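Local atomic coordinates of nourseothricin acetyltransferase (Streptomyces noursei, PDB entry 5C82), a protein that probably transfers an acetyl group, as a GNAT-family enzyme, to the antibiotic nourseothricin and so confers resistance to it. Residues 98-101 with 102-105. The protein carries 1 engineered substitution. Residues are numbered along the deposited sequence; the frame is centred on the assembly and turned at random.
Sequences SYSG and WNRR
Ser100 OG stands at the edge of the Trp102 indole, near the ring plane and 4.1 Å from CE3, while Asn103 CB lies over one face of that indole, near its border. Both belong to a beta hairpin whose turn ends in a G1 bulge, Arg104 and Arg105 being both opposite Ser100; it joins the antiparallel strands 91-100 and 105-113 of the central GNAT sheet. The Tyr99 ring runs side by side with Arg104 in the same direction: its OH comes 3.5 Å from Arg104 CB, and its CD1 sits obliquely 3.5 Å from Arg105 O. Ser100 and Arg105 close the hairpin as a hydrogen-bonded pair, Ser100 N giving to Arg105 O and Arg105 N to Ser100 O, both at 2.9 Å. Gly101-Arg104 form a type I-like turn, closed by a weak bond from Arg104 N to Gly101 O (3.3 Å), and Arg104, first of the two bulge residues, has the positive phi (49°) expected there. One face of the Arg105 guanidinium carries Asn103 ND2 near its border. That guanidinium reaches beyond the turn, hydrogen-bonding through NE to His141 NE2, making a cation-pi contact with Trp143 and a salt bridge from NH2 to Asp168 OD2 of the second subunit. Asn103 ND2 donates to Leu171 O of that same subunit, so the turn forms part of the dimer contact. With Asn103 CG set between its backbone N and carbonyl carbon (chi1 62°), the amide folds back toward the strand, where Asn103 OD1 accepts a hydrogen bond from Ser100 OG at 3.3 Å, the donor tilted 31° from the amide carbonyl plane.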
loop_
_atom_site.group_PDB
_atom_site.type_symbol
_atom_site.label_atom_id
_atom_site.label_comp_id
_atom_site.label_asym_id
_atom_site.label_seq_id
_atom_site.Cartn_x
_atom_site.Cartn_y
_atom_site.Cartn_z
ATOM N N SER A 98 -11.171 1.460 -8.226
ATOM C CA SER A 98 -10.109 1.886 -9.122
ATOM C C SER A 98 -9.405 0.614 -9.613
ATOM O O SER A 98 -9.163 -0.292 -8.819
ATOM C CB SER A 98 -9.137 2.795 -8.378
ATOM O OG SER A 98 -7.915 2.919 -9.080
ATOM N N TYR A 99 -9.085 0.544 -10.909
ATOM C CA TYR A 99 -8.426 -0.626 -11.481
ATOM C C TYR A 99 -6.981 -0.333 -11.885
ATOM O O TYR A 99 -6.710 0.699 -12.509
ATOM C CB TYR A 99 -9.204 -1.154 -12.690
ATOM C CG TYR A 99 -8.584 -2.405 -13.276
ATOM C CD1 TYR A 99 -8.587 -3.605 -12.567
ATOM C CD2 TYR A 99 -7.976 -2.387 -14.530
ATOM C CE1 TYR A 99 -7.998 -4.751 -13.088
ATOM C CE2 TYR A 99 -7.393 -3.531 -15.065
ATOM C CZ TYR A 99 -7.423 -4.716 -14.345
ATOM O OH TYR A 99 -6.833 -5.848 -14.841
ATOM N N SER A 100 -6.071 -1.268 -11.576
ATOM C CA SER A 100 -4.659 -1.182 -11.952
ATOM C C SER A 100 -4.306 -2.450 -12.731
ATOM O O SER A 100 -4.364 -3.563 -12.182
ATOM C CB SER A 100 -3.785 -1.019 -10.709
ATOM O OG SER A 100 -2.425 -1.320 -10.980
ATOM N N GLY A 101 -4.005 -2.274 -14.010
ATOM C CA GLY A 101 -3.663 -3.353 -14.935
ATOM C C GLY A 101 -2.335 -4.058 -14.689
ATOM O O GLY A 101 -2.217 -5.245 -15.005
ATOM N N TRP A 102 -1.312 -3.354 -14.146
ATOM C CA TRP A 102 -0.003 -3.968 -13.868
ATOM C C TRP A 102 -0.119 -5.263 -13.005
ATOM O O TRP A 102 0.515 -6.277 -13.302
ATOM C CB TRP A 102 0.984 -2.939 -13.263
ATOM C CG TRP A 102 1.998 -3.564 -12.350
ATOM C CD1 TRP A 102 3.031 -4.386 -12.708
ATOM C CD2 TRP A 102 1.981 -3.537 -10.922
ATOM N NE1 TRP A 102 3.661 -4.866 -11.586
ATOM C CE2 TRP A 102 3.042 -4.358 -10.474
ATOM C CE3 TRP A 102 1.219 -2.836 -9.974
ATOM C CZ2 TRP A 102 3.348 -4.516 -9.124
ATOM C CZ3 TRP A 102 1.523 -2.998 -8.634
ATOM C CH2 TRP A 102 2.573 -3.835 -8.222
ATOM N N ASN A 103 -0.938 -5.221 -11.945
ATOM C CA ASN A 103 -1.138 -6.383 -11.088
ATOM C C ASN A 103 -2.574 -6.862 -11.129
ATOM O O ASN A 103 -2.962 -7.706 -10.314
ATOM C CB ASN A 103 -0.643 -6.130 -9.662
ATOM C CG ASN A 103 -1.351 -5.026 -8.934
ATOM O OD1 ASN A 103 -2.078 -4.224 -9.526
ATOM N ND2 ASN A 103 -1.092 -4.921 -7.635
ATOM N N ARG A 104 -3.357 -6.348 -12.122
ATOM C CA ARG A 104 -4.759 -6.709 -12.376
ATOM C C ARG A 104 -5.555 -6.642 -11.066
ATOM O O ARG A 104 -6.280 -7.565 -10.691
ATOM C CB ARG A 104 -4.859 -8.098 -13.036
ATOM C CG ARG A 104 -4.044 -8.258 -14.319
ATOM C CD ARG A 104 -3.835 -9.729 -14.646
ATOM N NE ARG A 104 -5.086 -10.431 -14.961
ATOM C CZ ARG A 104 -5.446 -11.607 -14.445
ATOM N NH1 ARG A 104 -4.663 -12.224 -13.564
ATOM N NH2 ARG A 104 -6.597 -12.167 -14.795
ATOM N N ARG A 105 -5.363 -5.543 -10.352
ATOM C CA ARG A 105 -5.993 -5.363 -9.064
ATOM C C ARG A 105 -7.098 -4.340 -9.147
ATOM O O ARG A 105 -6.879 -3.217 -9.583
ATOM C CB ARG A 105 -4.931 -4.950 -8.005
ATOM C CG ARG A 105 -5.513 -4.416 -6.690
ATOM C CD ARG A 105 -4.428 -3.945 -5.741
ATOM N NE ARG A 105 -3.739 -5.083 -5.113
ATOM C CZ ARG A 105 -2.868 -4.974 -4.114
ATOM N NH1 ARG A 105 -2.591 -3.782 -3.588
ATOM N NH2 ARG A 105 -2.321 -6.053 -3.587
#